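Local coordinates for protein pumilio homolog 23 (Arabidopsis thaliana, PDB 5WZJ) that binds RNA sequence-specifically through pumilio repeats, recognises 18S rRNA, and probably regulates translation and mRNA stability, at residues Val309-Leu314 and Trp344-Pro349; Ile131-Val136 and Leu205-Ser210; Leu405-Gly410 and Pro421-His426. One frame throughout, in Å; residues are numbered along the deposited sequence.

How the contacts relate
Along the chain, contact 2 comes first, then contact 1, then contact 3, all within the NOP9-like PUF repeat domain, whose helical repeats pack into a right-handed superhelix shaped like half a donut. Contact 2 pairs helices 121-137 and 202-213; contact 1 joins the end of helix 299-310 and the turn after it to helix 337-347; contact 3 sets helix 405-410 against the loop before helix 427-436. Centres lie about 40 Å (1 and 2), 28 Å (1 and 3) and 50 Å (2 and 3) apart, and none touches another. The nearest atom of contact 3 is about 4 Å from the bound RNA, those of contacts 1 and 2 about 11 and 13 Å: these two pack the scaffold, while contact 3 lies beside the ligand.

Contact 1: residues Val309-Leu314 and Trp344-Pro349; sequences VFKNSL and WEELAP
Asn312 N donates the shortest bond of the contact, 2.7 Å to Glu346 OE2, which it meets on the syn side and 26° out of the carboxylate plane. Leu314 N donates to the other oxygen, Glu346 OE1, at 3.0 Å and nearly along the C-O axis of that acceptor. The carboxylate thus takes one N-H of the turn that follows helix 299-310 and the first N-H of helix 314-318. Beyond CG the glutamate chain is extended (chi2 -164°), which carries the acid group clear of its own helix. The turn it meets is a type II beta turn from Phe310 to Ser313, closed by a backbone bond from Ser313 N to Phe310 O. Since Leu314 begins helix 314-318, its bond to Glu346 OE1 places an acidic group at that helix's N-terminus.

The side chain of Leu314 crosses that of Glu346 at about a right angle, its CD1 lying 3.7 Å from Glu346 CD. Next to Glu346 on helix 337-347, Leu347 brings CD2 to 3.8 Å from Leu314 C, and the two leucines add an apolar contact between Leu314 CB and Leu347 CD2. Helix 323-332 also receives Leu314, through Leu330, while Leu347 touches Ser318 of helix 314-318.

Lys311 NZ stands 6.8 Å from Glu346 OE2, too far for an ion pair but near enough that its charge probably helps the acid stay ionised. The chemistry is that of a carboxylate held by two main-chain donors, which ties the turn between two helices to helix 337-347 and probably limits rotation of the acid group.

Contact 2: residues Ile131-Val136 and Leu205-Ser210; sequences ICKVIV and LTYLLS
Helices 121-137 and 202-213 run side by side where Cys132 faces Leu208, the segment axes approaching to 9.5 Å with their N-to-C directions only 18° apart. Cys132 sits against two consecutive residues of the partner helix. Its CB meets the edge of the Tyr207 ring, 3.8 Å from Tyr207 CE2 and near the ring plane, while its SG packs 3.9 Å from Leu208 CB.

Tyr207 has CG anti to the backbone N (chi1 164°), and its ring reaches across to the other helix. The hydroxyl ends over the backbone there, with Tyr207 OH 3.4 Å from Lys133 CA and also close to Lys133 CG. One turn further on, Val136 uses both branches: CG1 lies obliquely to the tyrosine ring, 4.3 Å from Tyr207 CZ, and CG2 is over one ring face, offset toward the rim. The same CG2 also comes 3.9 Å from Leu208 O.

Deeper in, Leu208 CD1 meets Ile135 CG2 at 4.1 Å. Both side chains also touch Leu155 of helix 146-160, which brings a third helix to the apolar seam, and Ile135 packs on Phe91 of helix 91-95 as well. The chemistry is almost wholly apolar: branched carbons, a thiol, and an aromatic ring met at its edge by Cys132 and over one face by Val136, with the tyrosine hydroxyl beside the exposed Lys133. Nothing directional joins the two segments, whose relative placement probably rests on how these side chains fit.

Contact 3: residues Leu405-Gly410 and Pro421-His426; sequences LDYYFG and PGAKMH
Two apolar contacts join the segments. The first is a CH-pi interaction between Leu405 and His426: Leu405 CB stands over one face of the imidazole, 3.9 Å from its centroid and 21° off the ring normal. CG of His426 is anti to the backbone N (chi1 -167°), which sets it beside Leu405 CB. In the second, the Tyr407 ring meets the methyl of Ala423, whose CB lies 3.5 Å from Tyr407 CZ and approaches obliquely.

The carboxylate of Asp406 also packs on the imidazole. Asp406 CG is 3.5 Å from His426 CD2, with the two planes turned 54° apart, and Asp406 OD2 lies at the ring edge.

His426 occupies the N-cap position before helix 427-436, and its ND1 is hydrogen-bonded to Gly429 N. This cap probably helps hold the start of that helix within the PUF-family superhelix, on ground near the bound RNA: His426 packs on a phosphate and Lys424 on a sugar. Exchanging His426 for an alanine would probably leave Gly429 N without its side-chain cap and open a gap beside Leu405 CB and Asp406.

Two waters link the segments through one carbonyl. Water 1 donates to Asp406 OD1 at 2.8 Å and also to Lys424 O; water 2 lies 2.7 Å from Tyr407 OH and donates to the same Lys424 O at 3.0 Å. Lys424 NZ hydrogen-bonds to Met425 O at 2.9 Å within the loop and to Ser467 OG beyond it, while Met425 N is held by Asp465.

Contact 1: residues Val309-Leu314 and Trp344-Pro349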
loop_
_atom_site.group_PDB
_atom_site.type_symbol
_atom_site.label_atom_id
_atom_site.label_comp_id
_atom_site.label_asym_id
_atom_site.label_seq_id
_atom_site.Cartn_x
_atom_site.Cartn_y
_atom_site.Cartn_z
ATOM N N VAL A 309 16.237 -20.621 -0.577
ATOM C CA VAL A 309 16.796 -19.306 -0.843
ATOM C C VAL A 309 17.103 -18.553 0.450
ATOM O O VAL A 309 18.222 -18.081 0.649
ATOM C CB VAL A 309 15.861 -18.489 -1.763
ATOM C CG1 VAL A 309 16.287 -17.032 -1.799
ATOM C CG2 VAL A 309 15.854 -19.094 -3.171
ATOM N N PHE A 310 16.122 -18.445 1.347
ATOM C CA PHE A 310 16.207 -17.486 2.447
ATOM C C PHE A 310 16.761 -18.081 3.736
ATOM O O PHE A 310 17.478 -17.390 4.464
ATOM C CB PHE A 310 14.827 -16.879 2.714
ATOM C CG PHE A 310 14.338 -16.033 1.589
ATOM C CD1 PHE A 310 14.845 -14.749 1.411
ATOM C CD2 PHE A 310 13.423 -16.530 0.673
ATOM C CE1 PHE A 310 14.432 -13.966 0.347
ATOM C CE2 PHE A 310 12.984 -15.738 -0.387
ATOM C CZ PHE A 310 13.496 -14.465 -0.554
ATOM N N LYS A 311 16.426 -19.331 4.043
ATOM C CA LYS A 311 16.835 -19.919 5.312
ATOM C C LYS A 311 18.353 -19.860 5.453
ATOM O O LYS A 311 19.089 -20.105 4.494
ATOM C CB LYS A 311 16.331 -21.362 5.411
ATOM C CG LYS A 311 16.543 -22.017 6.799
ATOM C CD LYS A 311 16.220 -23.515 6.783
ATOM C CE LYS A 311 16.643 -24.192 8.098
ATOM N NZ LYS A 311 16.258 -25.633 8.152
ATOM N N ASN A 312 18.815 -19.476 6.643
ATOM C CA ASN A 312 20.210 -19.265 7.031
ATOM C C ASN A 312 20.784 -17.932 6.540
ATOM O O ASN A 312 21.904 -17.594 6.915
ATOM C CB ASN A 312 21.145 -20.403 6.578
ATOM C CG ASN A 312 20.700 -21.746 7.110
ATOM O OD1 ASN A 312 20.371 -21.871 8.280
ATOM N ND2 ASN A 312 20.647 -22.744 6.244
ATOM N N SER A 313 20.056 -17.149 5.742
ATOM C CA SER A 313 20.528 -15.834 5.326
ATOM C C SER A 313 19.651 -14.701 5.850
ATOM O O SER A 313 19.790 -13.559 5.395
ATOM C CB SER A 313 20.617 -15.758 3.797
ATOM O OG SER A 313 21.511 -16.735 3.277
ATOM N N LEU A 314 18.758 -14.979 6.797
ATOM C CA LEU A 314 17.711 -14.013 7.124
ATOM C C LEU A 314 18.290 -12.716 7.683
ATOM O O LEU A 314 17.847 -11.620 7.316
ATOM C CB LEU A 314 16.722 -14.629 8.116
ATOM C CG LEU A 314 15.889 -15.811 7.603
ATOM C CD1 LEU A 314 14.854 -16.227 8.651
ATOM C CD2 LEU A 314 15.205 -15.450 6.265
ATOM N N TRP A 344 12.507 -16.960 14.161
ATOM C CA TRP A 344 12.822 -16.403 15.472
ATOM C C TRP A 344 14.277 -16.661 15.842
ATOM O O TRP A 344 14.956 -15.770 16.361
ATOM C CB TRP A 344 11.879 -16.975 16.532
ATOM C CG TRP A 344 12.001 -16.298 17.860
ATOM C CD1 TRP A 344 11.425 -15.120 18.244
ATOM C CD2 TRP A 344 12.745 -16.767 18.982
ATOM N NE1 TRP A 344 11.771 -14.824 19.546
ATOM C CE2 TRP A 344 12.585 -15.822 20.018
ATOM C CE3 TRP A 344 13.537 -17.893 19.212
ATOM C CZ2 TRP A 344 13.187 -15.972 21.260
ATOM C CZ3 TRP A 344 14.129 -18.043 20.439
ATOM C CH2 TRP A 344 13.954 -17.088 21.452
ATOM N N GLU A 345 14.784 -17.859 15.549
ATOM C CA GLU A 345 16.169 -18.175 15.887
ATOM C C GLU A 345 17.154 -17.292 15.125
ATOM O O GLU A 345 18.165 -16.851 15.688
ATOM C CB GLU A 345 16.455 -19.649 15.609
ATOM C CG GLU A 345 15.807 -20.603 16.600
ATOM C CD GLU A 345 15.923 -22.060 16.170
ATOM O OE1 GLU A 345 16.746 -22.357 15.272
ATOM O OE2 GLU A 345 15.184 -22.905 16.722
ATOM N N GLU A 346 16.889 -17.021 13.842
ATOM C CA GLU A 346 17.862 -16.264 13.063
ATOM C C GLU A 346 17.825 -14.774 13.384
ATOM O O GLU A 346 18.854 -14.097 13.262
ATOM C CB GLU A 346 17.643 -16.477 11.557
ATOM C CG GLU A 346 17.850 -17.917 11.051
ATOM C CD GLU A 346 17.992 -17.994 9.520
ATOM O OE1 GLU A 346 18.611 -17.079 8.937
ATOM O OE2 GLU A 346 17.483 -18.960 8.895
ATOM N N LEU A 347 16.669 -14.243 13.781
ATOM C CA LEU A 347 16.456 -12.796 13.847
ATOM C C LEU A 347 16.240 -12.241 15.251
ATOM O O LEU A 347 16.658 -11.109 15.531
ATOM C CB LEU A 347 15.245 -12.406 12.985
ATOM C CG LEU A 347 15.371 -12.664 11.484
ATOM C CD1 LEU A 347 14.031 -12.436 10.796
ATOM C CD2 LEU A 347 16.452 -11.776 10.893
ATOM N N ALA A 348 15.544 -12.969 16.124
ATOM C CA ALA A 348 15.231 -12.420 17.443
ATOM C C ALA A 348 16.467 -12.042 18.253
ATOM O O ALA A 348 16.463 -10.947 18.841
ATOM C CB ALA A 348 14.347 -13.397 18.229
ATOM N N PRO A 349 17.550 -12.849 18.310
ATOM C CA PRO A 349 18.771 -12.396 19.000
ATOM C C PRO A 349 19.325 -11.076 18.481
ATOM O O PRO A 349 20.153 -10.450 19.147
ATOM C CB PRO A 349 19.773 -13.527 18.730
ATOM C CG PRO A 349 18.944 -14.714 18.427
ATOM C CD PRO A 349 17.702 -14.217 17.774
#

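Contact 2: residues Ile131-Val136 and Leu205-Ser210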
loop_
_atom_site.group_PDB
_atom_site.type_symbol
_atom_site.label_atom_id
_atom_site.label_comp_id
_atom_site.label_asym_id
_atom_site.label_seq_id
_atom_site.Cartn_x
_atom_site.Cartn_y
_atom_site.Cartn_z
ATOM N N ILE A 131 -3.545 -5.169 -30.140
ATOM C CA ILE A 131 -2.453 -4.549 -29.391
ATOM C C ILE A 131 -1.511 -5.614 -28.830
ATOM O O ILE A 131 -0.286 -5.500 -28.937
ATOM C CB ILE A 131 -3.019 -3.659 -28.266
ATOM C CG1 ILE A 131 -3.757 -2.459 -28.833
ATOM C CG2 ILE A 131 -1.914 -3.145 -27.351
ATOM C CD1 ILE A 131 -4.378 -1.609 -27.729
ATOM N N CYS A 132 -2.064 -6.645 -28.185
ATOM C CA CYS A 132 -1.207 -7.642 -27.544
ATOM C C CYS A 132 -0.377 -8.400 -28.567
ATOM O O CYS A 132 0.774 -8.774 -28.292
ATOM C CB CYS A 132 -2.049 -8.621 -26.720
ATOM S SG CYS A 132 -2.831 -7.885 -25.244
ATOM N N LYS A 133 -0.941 -8.621 -29.755
ATOM C CA LYS A 133 -0.243 -9.387 -30.778
ATOM C C LYS A 133 1.021 -8.671 -31.242
ATOM O O LYS A 133 2.074 -9.301 -31.390
ATOM C CB LYS A 133 -1.194 -9.651 -31.939
ATOM C CG LYS A 133 -0.691 -10.603 -32.990
ATOM C CD LYS A 133 -1.892 -11.143 -33.762
ATOM C CE LYS A 133 -1.587 -11.342 -35.239
ATOM N NZ LYS A 133 -0.516 -12.348 -35.445
ATOM N N VAL A 134 0.943 -7.355 -31.468
ATOM C CA VAL A 134 2.144 -6.630 -31.879
ATOM C C VAL A 134 3.140 -6.572 -30.732
ATOM O O VAL A 134 4.358 -6.627 -30.952
ATOM C CB VAL A 134 1.804 -5.216 -32.408
ATOM C CG1 VAL A 134 1.284 -4.309 -31.296
ATOM C CG2 VAL A 134 3.023 -4.575 -33.069
ATOM N N ILE A 135 2.656 -6.499 -29.491
ATOM C CA ILE A 135 3.577 -6.438 -28.359
ATOM C C ILE A 135 4.299 -7.768 -28.197
ATOM O O ILE A 135 5.533 -7.821 -28.100
ATOM C CB ILE A 135 2.833 -6.033 -27.070
ATOM C CG1 ILE A 135 2.407 -4.562 -27.168
ATOM C CG2 ILE A 135 3.730 -6.290 -25.837
ATOM C CD1 ILE A 135 1.483 -4.100 -26.056
ATOM N N VAL A 136 3.542 -8.863 -28.201
ATOM C CA VAL A 136 4.106 -10.196 -27.979
ATOM C C VAL A 136 5.130 -10.546 -29.057
ATOM O O VAL A 136 6.086 -11.289 -28.805
ATOM C CB VAL A 136 2.944 -11.209 -27.911
ATOM C CG1 VAL A 136 3.383 -12.623 -28.271
ATOM C CG2 VAL A 136 2.328 -11.171 -26.517
ATOM N N LEU A 205 -5.144 -11.826 -21.012
ATOM C CA LEU A 205 -4.122 -11.614 -19.989
ATOM C C LEU A 205 -3.072 -12.721 -20.036
ATOM O O LEU A 205 -1.863 -12.450 -20.058
ATOM C CB LEU A 205 -4.768 -11.539 -18.606
ATOM C CG LEU A 205 -3.822 -11.341 -17.412
ATOM C CD1 LEU A 205 -3.055 -10.022 -17.541
ATOM C CD2 LEU A 205 -4.581 -11.370 -16.096
ATOM N N THR A 206 -3.525 -13.978 -20.090
ATOM C CA THR A 206 -2.601 -15.114 -20.146
ATOM C C THR A 206 -1.725 -15.041 -21.388
ATOM O O THR A 206 -0.504 -15.220 -21.314
ATOM C CB THR A 206 -3.397 -16.427 -20.109
ATOM O OG1 THR A 206 -4.106 -16.508 -18.862
ATOM C CG2 THR A 206 -2.468 -17.642 -20.252
ATOM N N TYR A 207 -2.336 -14.750 -22.538
ATOM C CA TYR A 207 -1.599 -14.671 -23.793
ATOM C C TYR A 207 -0.559 -13.558 -23.753
ATOM O O TYR A 207 0.593 -13.760 -24.152
ATOM C CB TYR A 207 -2.585 -14.450 -24.944
ATOM C CG TYR A 207 -1.985 -13.972 -26.251
ATOM C CD1 TYR A 207 -1.233 -14.832 -27.047
ATOM C CD2 TYR A 207 -2.211 -12.671 -26.717
ATOM C CE1 TYR A 207 -0.691 -14.401 -28.262
ATOM C CE2 TYR A 207 -1.668 -12.222 -27.930
ATOM C CZ TYR A 207 -0.913 -13.103 -28.699
ATOM O OH TYR A 207 -0.384 -12.702 -29.907
ATOM N N LEU A 208 -0.955 -12.367 -23.286
ATOM C CA LEU A 208 -0.015 -11.251 -23.218
ATOM C C LEU A 208 1.144 -11.579 -22.284
ATOM O O LEU A 208 2.316 -11.447 -22.656
ATOM C CB LEU A 208 -0.739 -9.977 -22.760
ATOM C CG LEU A 208 0.172 -8.802 -22.391
ATOM C CD1 LEU A 208 1.032 -8.362 -23.603
ATOM C CD2 LEU A 208 -0.680 -7.637 -21.860
ATOM N N LEU A 209 0.828 -12.039 -21.070
ATOM C CA LEU A 209 1.867 -12.321 -20.085
ATOM C C LEU A 209 2.797 -13.436 -20.553
ATOM O O LEU A 209 4.015 -13.341 -20.379
ATOM C CB LEU A 209 1.238 -12.669 -18.726
ATOM C CG LEU A 209 2.216 -12.993 -17.580
ATOM C CD1 LEU A 209 3.227 -11.874 -17.407
ATOM C CD2 LEU A 209 1.484 -13.272 -16.243
ATOM N N SER A 210 2.258 -14.492 -21.176
ATOM C CA SER A 210 3.145 -15.537 -21.689
ATOM C C SER A 210 4.109 -14.985 -22.737
ATOM O O SER A 210 5.278 -15.391 -22.790
ATOM C CB SER A 210 2.337 -16.704 -22.263
ATOM O OG SER A 210 1.699 -17.409 -21.200
#

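Contact 3: residues Leu405-Gly410 and Pro421-His426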
loop_
_atom_site.group_PDB
_atom_site.type_symbol
_atom_site.label_atom_id
_atom_site.label_comp_id
_atom_site.label_asym_id
_atom_site.label_seq_id
_atom_site.Cartn_x
_atom_site.Cartn_y
_atom_site.Cartn_z
ATOM N N LEU A 405 11.285 5.947 18.491
ATOM C CA LEU A 405 12.332 4.954 18.255
ATOM C C LEU A 405 13.593 5.567 17.640
ATOM O O LEU A 405 14.713 5.246 18.064
ATOM C CB LEU A 405 11.762 3.845 17.364
ATOM C CG LEU A 405 12.355 2.445 17.246
ATOM C CD1 LEU A 405 12.622 1.823 18.604
ATOM C CD2 LEU A 405 11.378 1.573 16.459
ATOM N N ASP A 406 13.439 6.465 16.654
ATOM C CA ASP A 406 14.626 7.025 15.996
ATOM C C ASP A 406 15.367 8.002 16.905
ATOM O O ASP A 406 16.603 8.038 16.900
ATOM C CB ASP A 406 14.264 7.692 14.659
ATOM C CG ASP A 406 13.150 8.722 14.785
ATOM O OD1 ASP A 406 12.419 8.697 15.802
ATOM O OD2 ASP A 406 12.994 9.550 13.852
ATOM N N TYR A 407 14.640 8.786 17.711
ATOM C CA TYR A 407 15.313 9.691 18.643
ATOM C C TYR A 407 16.065 8.920 19.719
ATOM O O TYR A 407 17.187 9.290 20.087
ATOM C CB TYR A 407 14.312 10.650 19.292
ATOM C CG TYR A 407 13.750 11.684 18.346
ATOM C CD1 TYR A 407 12.587 11.432 17.623
ATOM C CD2 TYR A 407 14.373 12.916 18.178
ATOM C CE1 TYR A 407 12.067 12.373 16.753
ATOM C CE2 TYR A 407 13.860 13.867 17.304
ATOM C CZ TYR A 407 12.709 13.589 16.594
ATOM O OH TYR A 407 12.187 14.524 15.722
ATOM N N TYR A 408 15.468 7.853 20.248
ATOM C CA TYR A 408 16.152 7.104 21.295
ATOM C C TYR A 408 17.392 6.398 20.753
ATOM O O TYR A 408 18.454 6.429 21.379
ATOM C CB TYR A 408 15.210 6.092 21.957
ATOM C CG TYR A 408 15.973 5.127 22.817
ATOM C CD1 TYR A 408 16.509 5.531 24.032
ATOM C CD2 TYR A 408 16.211 3.824 22.391
ATOM C CE1 TYR A 408 17.245 4.654 24.819
ATOM C CE2 TYR A 408 16.944 2.936 23.168
ATOM C CZ TYR A 408 17.457 3.355 24.381
ATOM O OH TYR A 408 18.190 2.473 25.149
ATOM N N PHE A 409 17.281 5.731 19.602
ATOM C CA PHE A 409 18.455 5.018 19.116
ATOM C C PHE A 409 19.485 5.956 18.502
ATOM O O PHE A 409 20.658 5.588 18.406
ATOM C CB PHE A 409 18.054 3.922 18.126
ATOM C CG PHE A 409 17.621 2.643 18.796
ATOM C CD1 PHE A 409 18.561 1.715 19.214
ATOM C CD2 PHE A 409 16.276 2.379 19.029
ATOM C CE1 PHE A 409 18.171 0.543 19.847
ATOM C CE2 PHE A 409 15.881 1.204 19.655
ATOM C CZ PHE A 409 16.832 0.290 20.072
ATOM N N GLY A 410 19.090 7.163 18.124
ATOM C CA GLY A 410 20.046 8.114 17.612
ATOM C C GLY A 410 20.636 9.079 18.617
ATOM O O GLY A 410 21.418 9.949 18.222
ATOM N N PRO A 421 10.609 16.158 23.264
ATOM C CA PRO A 421 9.501 17.117 23.392
ATOM C C PRO A 421 9.152 17.776 22.064
ATOM O O PRO A 421 10.020 18.281 21.347
ATOM C CB PRO A 421 10.029 18.136 24.412
ATOM C CG PRO A 421 11.125 17.427 25.140
ATOM C CD PRO A 421 11.746 16.505 24.136
ATOM N N GLY A 422 7.861 17.741 21.728
ATOM C CA GLY A 422 7.361 18.339 20.508
ATOM C C GLY A 422 7.576 17.536 19.242
ATOM O O GLY A 422 6.997 17.885 18.205
ATOM N N ALA A 423 8.372 16.474 19.280
ATOM C CA ALA A 423 8.740 15.774 18.057
ATOM C C ALA A 423 7.592 14.914 17.544
ATOM O O ALA A 423 6.748 14.436 18.309
ATOM C CB ALA A 423 9.973 14.898 18.282
ATOM N N LYS A 424 7.564 14.728 16.227
ATOM C CA LYS A 424 6.631 13.788 15.631
ATOM C C LYS A 424 7.037 12.372 16.028
ATOM O O LYS A 424 8.215 12.013 15.959
ATOM C CB LYS A 424 6.617 13.951 14.114
ATOM C CG LYS A 424 5.693 12.977 13.382
ATOM C CD LYS A 424 4.226 13.207 13.745
ATOM C CE LYS A 424 3.338 12.109 13.178
ATOM N NZ LYS A 424 3.769 10.752 13.659
ATOM N N MET A 425 6.071 11.570 16.471
ATOM C CA MET A 425 6.399 10.215 16.893
ATOM C C MET A 425 6.679 9.308 15.692
ATOM O O MET A 425 6.305 9.597 14.553
ATOM C CB MET A 425 5.278 9.646 17.754
ATOM C CG MET A 425 5.293 10.272 19.138
ATOM S SD MET A 425 3.887 9.857 20.170
ATOM C CE MET A 425 4.413 10.643 21.706
ATOM N N HIS A 426 7.332 8.181 15.977
ATOM C CA HIS A 426 7.893 7.303 14.958
ATOM C C HIS A 426 6.818 6.388 14.384
ATOM O O HIS A 426 6.147 5.663 15.129
ATOM C CB HIS A 426 9.018 6.480 15.584
ATOM C CG HIS A 426 9.878 5.766 14.591
ATOM N ND1 HIS A 426 9.720 4.428 14.299
ATOM C CD2 HIS A 426 10.922 6.198 13.841
ATOM C CE1 HIS A 426 10.626 4.066 13.405
ATOM N NE2 HIS A 426 11.366 5.121 13.110
HETATM O O HOH W 1 9.842 9.692 16.342
HETATM O O HOH W 2 10.136 13.553 14.313
#